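Local coordinates for enterobactin synthetase component F-related protein (Vibrio cholerae serotype O1, PDB 4OXI) that probably activates glycine with ATP as glycyl-adenylate, for a lipopolysaccharide modification that makes the bacterium resistant to antimicrobial peptides, at residues M81-A85 against Y111-A116; D256-S262 against H301-L307; F389-C393 against S420-L424; L480-E484 against V496-P500. All blocks are in the same frame, centred on the assembly; numbering follows the deposited sequence.

Contact 1 of 4, residues M81-A85 against Y111-A116; sequences MTDMA and YSAIWA
Tyr111 meets Met81 at the start of a helix-helix crossing, with a signed angle of -72° between the short axes at 8.5 Å, whose side chains show how unlike shapes fill such a junction. Met81 CE comes to 4.1 Å from the Tyr111 carbonyl carbon, while the phenol ring leads away from the interface. The same methyl lies against the backbone N and CA of Ser112, and Ser112 OG lies 3.6 Å from Met84 SD; that hydroxyl is hydrogen-bonded within its own helix to Leu108 O. Trp115 offers the broadest surface of its segment. One face of its indole receives Met81: CB packs 3.8 Å from the centroid of the six-membered ring in a CH-pi contact, and SD stands farther out, 5.4 Å above the same centroid, a distant Met-aromatic contact. Because the Met81 chain bends at both chi2 and chi3 (-60° and -59°), its CE curls back over the centre of the indole. Thr82 OG1, bonded to Tyr78 O, borders the ring edge, and Ala85 CB touches Trp115 CB at 3.6 Å. Ala116 finishes the walk, its CB close to Ala85 O at 3.1 Å, where the two helices run nearest. Within the AMP-binding region this is plain helix packing over a strand: Met81 and Trp115 rest on Ala68 of strand 67-71, and Tyr111 and Trp115 lean on Ile273 and Leu277 of helix 268-279.

Contact 2 of 4, residues D256-S262 against H301-L307; sequences DRVGQYS and HQLTVWL
Arg257 reaches across to the end of helix 294-301 and illustrates how an extended side chain can tie a strand to a helix terminus. Its CB lies 4.1 Å from Leu303 CD2; farther out, CD passes the carbonyl oxygens of His301 and Gln302, the former at 3.4 Å. The chain stays extended to NE, which carries NH1 to His301 O for a hydrogen bond of 2.8 Å. That oxygen lies near the guanidinium plane, yet the donor stands above the carbonyl plane. Gln302, with positive phi, ends the helix in a Schellman motif. At the root of the arginine, Thr304 OG1 accepts from Arg257 N at 2.8 Å and donates to Asp256 OD1 at the same length, on the anti side of a carboxylate whose OD2 also meets Arg331. Arg257 O takes both Thr304 N and Val305 N, and Gly259 N gives Val305 O a nearly straight bond (173°). Tyr261 and Trp306 pack obliquely, while two waters link Leu307 O to the backbone N of Tyr261 and of Ser262. The Val258-Val305 bridge is a single parallel one, joining the edge strands of two mixed sheets in the AMP-binding fold.

Contact 3 of 4, residues F389-C393 against S420-L424; sequences FEEEC and SGKQL
Cys393 O is gripped twice by one residue: Ser420 N donates to it at 3.0 Å and Ser420 OG at 3.2 Å. This pairing continues the antiparallel partnership of strands 394-397 and 416-419 at the ends of these strands, and the chain then folds into a type I beta turn from Gly421 to Leu424, closed by Leu424 N to Gly421 O. It is a compact case of a sheet's hydrogen bonding passing over into side-chain contacts. The two bonds to Cys393 O differ in kind. The amide approaches in the carbonyl plane, whereas the hydroxyl comes from above it, with a C=O...donor angle of only 100°. Placed between its backbone N and carbonyl carbon (chi1 64°), the hydroxyl can share the acceptor with its own amide; it also bonds to Arg445. Gly421 brings its CA to 4.3 Å from Cys393 SG. Nearer the surface, the chains of Glu390 and Lys422 cross at about a right angle: Glu390 is extended beyond CG and Lys422 bends at chi3. Lys422 is exposed and Glu390 partly so; solvent may temper the strength of the pair. Farther along, Phe389 packs against Tyr371 with nearly parallel rings, and Gln423 is steadied by its NE2, which donates to Ala368 O and Cys365 O. Gln423 crosses Phe389 at about a right angle, ring and amide planes 37° apart, OE1 4.1 Å from Phe389 CD2. The salt bridge is the shortest polar link across the segments, Lys422 NZ to Glu390 OE2 on its syn lone pair, at 2.6 Å.

Contact 4 of 4, residues L480-E484 against V496-P500; sequences LEEIE and VAIVP
Helix 480-484 crosses strand 496-500 at 135° between their N-to-C directions, with the short axes 8.0 Å apart and Glu484 facing Ile498 as the nearest backbone pair. In this example of a helix laid on a sheet, Ile498 is the central residue. Its CG1 reaches to within 3.5 Å of Glu484 N and also touches Glu484 CB, so one branch packs on the helix backbone itself. CD1 meets Ile483 CG2 at 3.6 Å, and CG2 lies close to that same methyl and, at 4.1 Å, to Leu480 CD2. Leu480 reaches toward the strand end: its CD1 approaches both the carbonyl oxygen of Ile498 and Pro500 CD, the latter at 4.0 Å. Glu484 stretches out fully, CG anti to its backbone N (chi1 -176°), and slides past Val496 in the reverse direction, CG against Val496 CG1 at 3.8 Å. Its OE1 is in a salt bridge with Arg488, one turn on. The other oxygen accepts from a water, 2.9 Å from Glu484 OE2, which weakly accepts from Ile498 N. Helix and sheet belong to the small C-terminal subdomain known from adenylation enzymes of this family. Around the pair, Ile483 and Ile498 both lie on Thr512 of the adjoining antiparallel strand 512-516. Helix 560-568 covers Ala497 and Val499 and also reaches Leu480 through Ile560.

Overall arrangement
Read from the N terminus, the four contacts come in series, none enclosing or crossing another. Contact 1 closes a short loop holding strand 99-102 and joins helices 78-95 and 108-119. Contact 2 closes the longer excursion through helix 268-279, strand 282-285 and helix 294-301, and links two sheets; it meets contact 1 directly, Tyr111 OH lying 2.5 Å from Gln260 OE1, a probable hydrogen bond. Contact 3, about 10 Å from contact 2 between nearest atoms, closes the loop through strands 394-397, 403-405 and 416-419 of the antiparallel sheet. Contact 4 closes the smallest loop, packing helix 480-491 on a separate sheet; its centre is about 40 Å from that of contact 1.

Contact 1 of 4, residues M81-A85 against Y111-A116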
loop_
_atom_site.group_PDB
_atom_site.type_symbol
_atom_site.label_atom_id
_atom_site.label_comp_id
_atom_site.label_asym_id
_atom_site.label_seq_id
_atom_site.Cartn_x
_atom_site.Cartn_y
_atom_site.Cartn_z
ATOM N N MET A 81 -13.367 -15.842 -11.453
ATOM C CA MET A 81 -12.547 -14.625 -11.439
ATOM C C MET A 81 -11.803 -14.485 -12.766
ATOM O O MET A 81 -11.626 -13.377 -13.284
ATOM C CB MET A 81 -11.546 -14.645 -10.273
ATOM C CG MET A 81 -12.184 -14.450 -8.895
ATOM S SD MET A 81 -13.060 -12.866 -8.754
ATOM C CE MET A 81 -11.721 -11.705 -9.082
ATOM N N THR A 82 -11.376 -15.616 -13.321
ATOM C CA THR A 82 -10.664 -15.605 -14.594
ATOM C C THR A 82 -11.564 -15.140 -15.737
ATOM O O THR A 82 -11.130 -14.372 -16.586
ATOM C CB THR A 82 -10.051 -16.968 -14.893
ATOM O OG1 THR A 82 -9.096 -17.269 -13.859
ATOM C CG2 THR A 82 -9.349 -16.957 -16.256
ATOM N N ASP A 83 -12.824 -15.568 -15.737
ATOM C CA ASP A 83 -13.763 -15.136 -16.766
ATOM C C ASP A 83 -13.947 -13.620 -16.717
ATOM O O ASP A 83 -13.967 -12.957 -17.749
ATOM C CB ASP A 83 -15.142 -15.799 -16.587
ATOM C CG ASP A 83 -15.118 -17.321 -16.788
ATOM O OD1 ASP A 83 -14.160 -17.852 -17.398
ATOM O OD2 ASP A 83 -16.084 -17.987 -16.335
ATOM N N MET A 84 -14.123 -13.075 -15.516
ATOM C CA MET A 84 -14.321 -11.641 -15.382
ATOM C C MET A 84 -13.045 -10.891 -15.766
ATOM O O MET A 84 -13.096 -9.930 -16.516
ATOM C CB MET A 84 -14.745 -11.288 -13.961
ATOM C CG MET A 84 -16.212 -11.538 -13.706
ATOM S SD MET A 84 -16.645 -11.238 -11.990
ATOM C CE MET A 84 -16.145 -12.785 -11.217
ATOM N N ALA A 85 -11.907 -11.361 -15.275
ATOM C CA ALA A 85 -10.635 -10.692 -15.508
ATOM C C ALA A 85 -10.255 -10.664 -16.994
ATOM O O ALA A 85 -9.975 -9.598 -17.538
ATOM C CB ALA A 85 -9.545 -11.340 -14.676
ATOM N N TYR A 111 -11.262 -6.048 -7.502
ATOM C CA TYR A 111 -10.369 -7.210 -7.614
ATOM C C TYR A 111 -10.410 -7.828 -9.024
ATOM O O TYR A 111 -9.396 -8.314 -9.517
ATOM C CB TYR A 111 -10.661 -8.242 -6.495
ATOM C CG TYR A 111 -10.534 -7.577 -5.141
ATOM C CD1 TYR A 111 -9.318 -7.498 -4.498
ATOM C CD2 TYR A 111 -11.624 -6.958 -4.550
ATOM C CE1 TYR A 111 -9.191 -6.833 -3.277
ATOM C CE2 TYR A 111 -11.511 -6.300 -3.350
ATOM C CZ TYR A 111 -10.294 -6.241 -2.718
ATOM O OH TYR A 111 -10.207 -5.574 -1.521
ATOM N N SER A 112 -11.582 -7.809 -9.659
ATOM C CA SER A 112 -11.719 -8.220 -11.054
ATOM C C SER A 112 -10.800 -7.394 -11.948
ATOM O O SER A 112 -10.107 -7.929 -12.795
ATOM C CB SER A 112 -13.164 -7.976 -11.519
ATOM O OG SER A 112 -14.027 -8.991 -11.049
ATOM N N ALA A 113 -10.838 -6.073 -11.772
ATOM C CA ALA A 113 -10.053 -5.159 -12.604
ATOM C C ALA A 113 -8.569 -5.289 -12.341
ATOM O O ALA A 113 -7.767 -5.166 -13.264
ATOM C CB ALA A 113 -10.507 -3.711 -12.397
ATOM N N ILE A 114 -8.192 -5.536 -11.089
ATOM C CA ILE A 114 -6.775 -5.715 -10.760
ATOM C C ILE A 114 -6.200 -7.003 -11.378
ATOM O O ILE A 114 -5.110 -6.981 -11.957
ATOM C CB ILE A 114 -6.529 -5.673 -9.245
ATOM C CG1 ILE A 114 -6.802 -4.266 -8.709
ATOM C CG2 ILE A 114 -5.084 -6.053 -8.940
ATOM C CD1 ILE A 114 -6.693 -4.132 -7.209
ATOM N N TRP A 115 -6.943 -8.105 -11.295
ATOM C CA TRP A 115 -6.549 -9.330 -11.986
ATOM C C TRP A 115 -6.501 -9.086 -13.494
ATOM O O TRP A 115 -5.600 -9.555 -14.171
ATOM C CB TRP A 115 -7.576 -10.427 -11.756
ATOM C CG TRP A 115 -7.482 -11.152 -10.493
ATOM C CD1 TRP A 115 -7.206 -10.642 -9.259
ATOM C CD2 TRP A 115 -7.712 -12.555 -10.311
ATOM N NE1 TRP A 115 -7.242 -11.652 -8.312
ATOM C CE2 TRP A 115 -7.551 -12.834 -8.937
ATOM C CE3 TRP A 115 -8.040 -13.601 -11.178
ATOM C CZ2 TRP A 115 -7.708 -14.118 -8.411
ATOM C CZ3 TRP A 115 -8.175 -14.888 -10.654
ATOM C CH2 TRP A 115 -8.015 -15.130 -9.284
ATOM N N ALA A 116 -7.495 -8.371 -14.012
ATOM C CA ALA A 116 -7.572 -8.087 -15.441
ATOM C C ALA A 116 -6.357 -7.296 -15.873
ATOM O O ALA A 116 -5.788 -7.537 -16.934
ATOM C CB ALA A 116 -8.855 -7.286 -15.765
#

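Contact 2 of 4, residues D256-S262 against H301-L307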
loop_
_atom_site.group_PDB
_atom_site.type_symbol
_atom_site.label_atom_id
_atom_site.label_comp_id
_atom_site.label_asym_id
_atom_site.label_seq_id
_atom_site.Cartn_x
_atom_site.Cartn_y
_atom_site.Cartn_z
ATOM N N ASP A 256 -4.937 -22.277 2.012
ATOM C CA ASP A 256 -4.744 -21.080 2.822
ATOM C C ASP A 256 -5.846 -20.043 2.561
ATOM O O ASP A 256 -6.420 -19.995 1.467
ATOM C CB ASP A 256 -3.356 -20.479 2.569
ATOM C CG ASP A 256 -2.249 -21.173 3.389
ATOM O OD1 ASP A 256 -2.416 -21.301 4.618
ATOM O OD2 ASP A 256 -1.211 -21.581 2.813
ATOM N N ARG A 257 -6.146 -19.241 3.585
ATOM C CA ARG A 257 -7.123 -18.156 3.489
ATOM C C ARG A 257 -6.423 -16.872 3.857
ATOM O O ARG A 257 -5.958 -16.713 4.985
ATOM C CB ARG A 257 -8.289 -18.382 4.452
ATOM C CG ARG A 257 -9.107 -19.631 4.140
ATOM C CD ARG A 257 -10.296 -19.754 5.086
ATOM N NE ARG A 257 -11.182 -20.837 4.677
ATOM C CZ ARG A 257 -12.425 -20.993 5.120
ATOM N NH1 ARG A 257 -12.949 -20.137 5.997
ATOM N NH2 ARG A 257 -13.143 -22.008 4.683
ATOM N N VAL A 258 -6.337 -15.962 2.896
ATOM C CA VAL A 258 -5.526 -14.775 3.048
ATOM C C VAL A 258 -6.378 -13.545 3.304
ATOM O O VAL A 258 -7.310 -13.252 2.548
ATOM C CB VAL A 258 -4.684 -14.545 1.792
ATOM C CG1 VAL A 258 -3.827 -13.296 1.951
ATOM C CG2 VAL A 258 -3.816 -15.770 1.531
ATOM N N GLY A 259 -6.078 -12.833 4.384
ATOM C CA GLY A 259 -6.795 -11.606 4.673
ATOM C C GLY A 259 -6.438 -10.527 3.661
ATOM O O GLY A 259 -5.310 -10.476 3.164
ATOM N N GLN A 260 -7.407 -9.680 3.334
ATOM C CA GLN A 260 -7.144 -8.473 2.556
ATOM C C GLN A 260 -7.612 -7.270 3.385
ATOM O O GLN A 260 -8.711 -6.759 3.192
ATOM C CB GLN A 260 -7.871 -8.527 1.206
ATOM C CG GLN A 260 -7.197 -7.733 0.097
ATOM C CD GLN A 260 -7.251 -6.230 0.331
ATOM O OE1 GLN A 260 -8.204 -5.561 -0.083
ATOM N NE2 GLN A 260 -6.233 -5.692 1.001
ATOM N N TYR A 261 -6.777 -6.834 4.319
ATOM C CA TYR A 261 -7.142 -5.751 5.225
ATOM C C TYR A 261 -6.883 -4.332 4.676
ATOM O O TYR A 261 -7.751 -3.471 4.757
ATOM C CB TYR A 261 -6.404 -5.944 6.550
ATOM C CG TYR A 261 -6.574 -4.814 7.539
ATOM C CD1 TYR A 261 -7.632 -4.798 8.448
ATOM C CD2 TYR A 261 -5.659 -3.775 7.584
ATOM C CE1 TYR A 261 -7.762 -3.761 9.375
ATOM C CE2 TYR A 261 -5.788 -2.736 8.493
ATOM C CZ TYR A 261 -6.830 -2.730 9.379
ATOM O OH TYR A 261 -6.915 -1.681 10.274
ATOM N N SER A 262 -5.692 -4.089 4.128
ATOM C CA SER A 262 -5.284 -2.736 3.738
ATOM C C SER A 262 -6.092 -2.155 2.566
ATOM O O SER A 262 -6.561 -2.899 1.699
ATOM C CB SER A 262 -3.799 -2.739 3.374
ATOM O OG SER A 262 -3.004 -3.229 4.445
ATOM N N HIS A 301 -13.626 -16.118 9.971
ATOM C CA HIS A 301 -13.357 -16.775 8.691
ATOM C C HIS A 301 -12.211 -17.762 8.747
ATOM O O HIS A 301 -11.816 -18.277 7.710
ATOM C CB HIS A 301 -13.074 -15.749 7.579
ATOM C CG HIS A 301 -14.264 -14.928 7.206
ATOM N ND1 HIS A 301 -15.349 -15.454 6.535
ATOM C CD2 HIS A 301 -14.553 -13.625 7.434
ATOM C CE1 HIS A 301 -16.254 -14.508 6.358
ATOM N NE2 HIS A 301 -15.795 -13.387 6.892
ATOM N N GLN A 302 -11.664 -18.007 9.936
ATOM C CA GLN A 302 -10.548 -18.936 10.068
ATOM C C GLN A 302 -9.412 -18.581 9.098
ATOM O O GLN A 302 -8.911 -19.442 8.381
ATOM C CB GLN A 302 -11.027 -20.379 9.823
ATOM C CG GLN A 302 -11.998 -20.895 10.909
ATOM C CD GLN A 302 -11.313 -21.029 12.268
ATOM O OE1 GLN A 302 -10.520 -21.950 12.485
ATOM N NE2 GLN A 302 -11.592 -20.092 13.179
ATOM N N LEU A 303 -9.019 -17.313 9.067
ATOM C CA LEU A 303 -7.912 -16.889 8.208
ATOM C C LEU A 303 -6.627 -17.572 8.639
ATOM O O LEU A 303 -6.381 -17.740 9.829
ATOM C CB LEU A 303 -7.721 -15.376 8.276
ATOM C CG LEU A 303 -8.907 -14.540 7.789
ATOM C CD1 LEU A 303 -8.479 -13.088 7.572
ATOM C CD2 LEU A 303 -9.507 -15.109 6.510
ATOM N N THR A 304 -5.805 -17.953 7.668
ATOM C CA THR A 304 -4.553 -18.627 7.976
ATOM C C THR A 304 -3.373 -17.692 7.745
ATOM O O THR A 304 -2.272 -17.934 8.260
ATOM C CB THR A 304 -4.380 -19.918 7.143
ATOM O OG1 THR A 304 -4.346 -19.585 5.750
ATOM C CG2 THR A 304 -5.539 -20.881 7.391
ATOM N N VAL A 305 -3.604 -16.619 6.983
ATOM C CA VAL A 305 -2.545 -15.656 6.639
ATOM C C VAL A 305 -3.036 -14.211 6.804
ATOM O O VAL A 305 -4.121 -13.857 6.329
ATOM C CB VAL A 305 -2.041 -15.866 5.174
ATOM C CG1 VAL A 305 -0.871 -14.949 4.861
ATOM C CG2 VAL A 305 -1.624 -17.302 4.939
ATOM N N TRP A 306 -2.225 -13.377 7.456
ATOM C CA TRP A 306 -2.599 -11.994 7.747
ATOM C C TRP A 306 -1.452 -11.013 7.504
ATOM O O TRP A 306 -0.305 -11.302 7.845
ATOM C CB TRP A 306 -3.058 -11.872 9.205
ATOM C CG TRP A 306 -3.479 -10.474 9.584
ATOM C CD1 TRP A 306 -2.700 -9.510 10.152
ATOM C CD2 TRP A 306 -4.784 -9.896 9.424
ATOM N NE1 TRP A 306 -3.441 -8.361 10.357
ATOM C CE2 TRP A 306 -4.725 -8.575 9.917
ATOM C CE3 TRP A 306 -5.998 -10.367 8.903
ATOM C CZ2 TRP A 306 -5.839 -7.716 9.911
ATOM C CZ3 TRP A 306 -7.107 -9.515 8.903
ATOM C CH2 TRP A 306 -7.018 -8.209 9.404
ATOM N N LEU A 307 -1.766 -9.854 6.919
ATOM C CA LEU A 307 -0.803 -8.754 6.786
ATOM C C LEU A 307 -1.503 -7.428 7.049
ATOM O O LEU A 307 -2.548 -7.136 6.438
ATOM C CB LEU A 307 -0.178 -8.724 5.389
ATOM C CG LEU A 307 0.629 -7.456 5.061
ATOM C CD1 LEU A 307 1.861 -7.303 5.947
ATOM C CD2 LEU A 307 1.059 -7.438 3.612
HETATM O O HOH W 1 -4.381 -8.693 5.311
HETATM O O HOH W 2 -3.272 -5.838 4.080
#

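Contact 3 of 4, residues F389-C393 against S420-L424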
loop_
_atom_site.group_PDB
_atom_site.type_symbol
_atom_site.label_atom_id
_atom_site.label_comp_id
_atom_site.label_asym_id
_atom_site.label_seq_id
_atom_site.Cartn_x
_atom_site.Cartn_y
_atom_site.Cartn_z
ATOM N N PHE A 389 15.768 -9.582 1.564
ATOM C CA PHE A 389 15.495 -10.806 0.832
ATOM C C PHE A 389 16.687 -11.182 -0.043
ATOM O O PHE A 389 17.013 -12.347 -0.175
ATOM C CB PHE A 389 14.263 -10.630 -0.047
ATOM C CG PHE A 389 13.000 -10.390 0.725
ATOM C CD1 PHE A 389 12.512 -11.350 1.586
ATOM C CD2 PHE A 389 12.287 -9.210 0.570
ATOM C CE1 PHE A 389 11.340 -11.140 2.300
ATOM C CE2 PHE A 389 11.110 -8.994 1.283
ATOM C CZ PHE A 389 10.641 -9.961 2.149
ATOM N N GLU A 390 17.324 -10.182 -0.638
ATOM C CA GLU A 390 18.449 -10.397 -1.542
ATOM C C GLU A 390 19.685 -9.689 -1.025
ATOM O O GLU A 390 19.612 -8.524 -0.631
ATOM C CB GLU A 390 18.117 -9.835 -2.920
ATOM C CG GLU A 390 16.883 -10.444 -3.543
ATOM C CD GLU A 390 16.662 -9.956 -4.954
ATOM O OE1 GLU A 390 16.489 -8.723 -5.145
ATOM O OE2 GLU A 390 16.672 -10.809 -5.871
ATOM N N GLU A 391 20.829 -10.367 -1.040
ATOM C CA GLU A 391 22.057 -9.714 -0.593
ATOM C C GLU A 391 22.443 -8.656 -1.619
ATOM O O GLU A 391 21.933 -8.671 -2.740
ATOM C CB GLU A 391 23.182 -10.729 -0.332
ATOM C CG GLU A 391 22.962 -11.645 0.908
ATOM C CD GLU A 391 23.341 -11.002 2.270
ATOM O OE1 GLU A 391 23.714 -11.758 3.202
ATOM O OE2 GLU A 391 23.254 -9.758 2.431
ATOM N N GLU A 392 23.294 -7.716 -1.202
ATOM C CA GLU A 392 23.744 -6.582 -2.024
ATOM C C GLU A 392 22.700 -5.497 -2.272
ATOM O O GLU A 392 22.890 -4.648 -3.145
ATOM C CB GLU A 392 24.347 -7.050 -3.354
ATOM C CG GLU A 392 25.433 -8.096 -3.186
ATOM C CD GLU A 392 26.231 -8.334 -4.451
ATOM O OE1 GLU A 392 25.653 -8.240 -5.563
ATOM O OE2 GLU A 392 27.445 -8.613 -4.323
ATOM N N CYS A 393 21.624 -5.499 -1.488
ATOM C CA CYS A 393 20.535 -4.533 -1.663
ATOM C C CYS A 393 20.562 -3.357 -0.699
ATOM O O CYS A 393 19.901 -2.344 -0.938
ATOM C CB CYS A 393 19.173 -5.231 -1.521
ATOM S SG CYS A 393 18.739 -6.157 -2.984
ATOM N N SER A 420 18.528 -0.541 -2.844
ATOM C CA SER A 420 18.777 -0.712 -4.267
ATOM C C SER A 420 18.293 -2.087 -4.691
ATOM O O SER A 420 17.833 -2.872 -3.864
ATOM C CB SER A 420 20.268 -0.595 -4.562
ATOM O OG SER A 420 20.967 -1.646 -3.916
ATOM N N GLY A 421 18.394 -2.390 -5.980
ATOM C CA GLY A 421 18.064 -3.728 -6.425
ATOM C C GLY A 421 16.849 -3.750 -7.324
ATOM O O GLY A 421 16.352 -2.698 -7.757
ATOM N N LYS A 422 16.364 -4.960 -7.590
ATOM C CA LYS A 422 15.275 -5.179 -8.536
ATOM C C LYS A 422 13.906 -4.658 -8.082
ATOM O O LYS A 422 13.026 -4.462 -8.916
ATOM C CB LYS A 422 15.183 -6.667 -8.904
ATOM C CG LYS A 422 16.176 -7.104 -9.988
ATOM C CD LYS A 422 16.362 -8.622 -10.011
ATOM C CE LYS A 422 17.141 -9.088 -8.787
ATOM N NZ LYS A 422 16.904 -10.526 -8.448
ATOM N N GLN A 423 13.728 -4.409 -6.784
ATOM C CA GLN A 423 12.447 -3.874 -6.293
ATOM C C GLN A 423 12.379 -2.350 -6.292
ATOM O O GLN A 423 11.319 -1.774 -6.076
ATOM C CB GLN A 423 12.140 -4.395 -4.882
ATOM C CG GLN A 423 11.746 -5.857 -4.855
ATOM C CD GLN A 423 11.636 -6.379 -3.460
ATOM O OE1 GLN A 423 12.079 -7.483 -3.174
ATOM N NE2 GLN A 423 11.037 -5.591 -2.571
ATOM N N LEU A 424 13.509 -1.694 -6.525
ATOM C CA LEU A 424 13.543 -0.238 -6.489
ATOM C C LEU A 424 12.929 0.342 -7.758
ATOM O O LEU A 424 13.247 -0.113 -8.856
ATOM C CB LEU A 424 14.981 0.257 -6.339
ATOM C CG LEU A 424 15.088 1.777 -6.179
ATOM C CD1 LEU A 424 14.377 2.195 -4.924
ATOM C CD2 LEU A 424 16.543 2.252 -6.163
#

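Contact 4 of 4, residues L480-E484 against V496-P500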
loop_
_atom_site.group_PDB
_atom_site.type_symbol
_atom_site.label_atom_id
_atom_site.label_comp_id
_atom_site.label_asym_id
_atom_site.label_seq_id
_atom_site.Cartn_x
_atom_site.Cartn_y
_atom_site.Cartn_z
ATOM N N LEU A 480 4.181 15.561 7.595
ATOM C CA LEU A 480 3.645 16.584 8.489
ATOM C C LEU A 480 3.683 17.951 7.811
ATOM O O LEU A 480 2.823 18.788 8.063
ATOM C CB LEU A 480 4.406 16.614 9.816
ATOM C CG LEU A 480 4.082 15.438 10.743
ATOM C CD1 LEU A 480 4.804 15.569 12.068
ATOM C CD2 LEU A 480 2.596 15.295 10.955
ATOM N N GLU A 481 4.655 18.154 6.923
ATOM C CA GLU A 481 4.745 19.401 6.156
ATOM C C GLU A 481 3.608 19.589 5.156
ATOM O O GLU A 481 3.244 20.726 4.857
ATOM C CB GLU A 481 6.095 19.539 5.444
ATOM C CG GLU A 481 7.256 19.806 6.382
ATOM C CD GLU A 481 8.012 18.541 6.743
ATOM O OE1 GLU A 481 9.125 18.655 7.310
ATOM O OE2 GLU A 481 7.493 17.428 6.458
ATOM N N GLU A 482 3.049 18.503 4.623
ATOM C CA GLU A 482 1.889 18.663 3.746
ATOM C C GLU A 482 0.714 19.236 4.548
ATOM O O GLU A 482 0.005 20.119 4.079
ATOM C CB GLU A 482 1.474 17.358 3.048
ATOM C CG GLU A 482 0.175 17.534 2.230
ATOM C CD GLU A 482 -0.415 16.235 1.650
ATOM O OE1 GLU A 482 0.014 15.122 2.044
ATOM O OE2 GLU A 482 -1.333 16.335 0.800
ATOM N N ILE A 483 0.524 18.735 5.761
ATOM C CA ILE A 483 -0.567 19.197 6.603
ATOM C C ILE A 483 -0.333 20.659 7.008
ATOM O O ILE A 483 -1.225 21.495 6.895
ATOM C CB ILE A 483 -0.720 18.315 7.855
ATOM C CG1 ILE A 483 -0.943 16.854 7.440
ATOM C CG2 ILE A 483 -1.871 18.819 8.719
ATOM C CD1 ILE A 483 -1.053 15.873 8.608
ATOM N N GLU A 484 0.876 20.956 7.459
ATOM C CA GLU A 484 1.252 22.314 7.815
ATOM C C GLU A 484 1.028 23.285 6.654
ATOM O O GLU A 484 0.488 24.379 6.841
ATOM C CB GLU A 484 2.705 22.355 8.285
ATOM C CG GLU A 484 3.132 23.732 8.767
ATOM C CD GLU A 484 4.581 23.778 9.194
ATOM O OE1 GLU A 484 5.222 24.825 8.958
ATOM O OE2 GLU A 484 5.073 22.778 9.772
ATOM N N VAL A 496 2.726 27.947 12.598
ATOM C CA VAL A 496 1.882 26.744 12.604
ATOM C C VAL A 496 2.721 25.512 12.929
ATOM O O VAL A 496 3.798 25.336 12.363
ATOM C CB VAL A 496 1.243 26.479 11.224
ATOM C CG1 VAL A 496 0.552 25.129 11.210
ATOM C CG2 VAL A 496 0.267 27.561 10.835
ATOM N N ALA A 497 2.234 24.665 13.833
ATOM C CA ALA A 497 2.867 23.369 14.091
ATOM C C ALA A 497 1.833 22.246 14.017
ATOM O O ALA A 497 0.714 22.394 14.539
ATOM C CB ALA A 497 3.548 23.363 15.450
ATOM N N ILE A 498 2.186 21.139 13.365
ATOM C CA ILE A 498 1.294 19.983 13.300
ATOM C C ILE A 498 1.905 18.881 14.157
ATOM O O ILE A 498 3.068 18.535 13.986
ATOM C CB ILE A 498 1.089 19.486 11.859
ATOM C CG1 ILE A 498 0.672 20.632 10.946
ATOM C CG2 ILE A 498 0.056 18.366 11.812
ATOM C CD1 ILE A 498 -0.742 21.201 11.221
ATOM N N VAL A 499 1.129 18.346 15.094
ATOM C CA VAL A 499 1.654 17.389 16.056
ATOM C C VAL A 499 0.857 16.096 16.000
ATOM O O VAL A 499 -0.373 16.129 16.059
ATOM C CB VAL A 499 1.566 17.944 17.487
ATOM C CG1 VAL A 499 2.077 16.925 18.472
ATOM C CG2 VAL A 499 2.359 19.230 17.603
ATOM N N PRO A 500 1.552 14.953 15.864
ATOM C CA PRO A 500 0.877 13.652 15.973
ATOM C C PRO A 500 0.333 13.492 17.384
ATOM O O PRO A 500 1.110 13.586 18.341
ATOM C CB PRO A 500 2.008 12.645 15.745
ATOM C CG PRO A 500 3.055 13.419 14.975
ATOM C CD PRO A 500 2.984 14.811 15.540
HETATM O O HOH W 3 5.094 20.780 11.838
#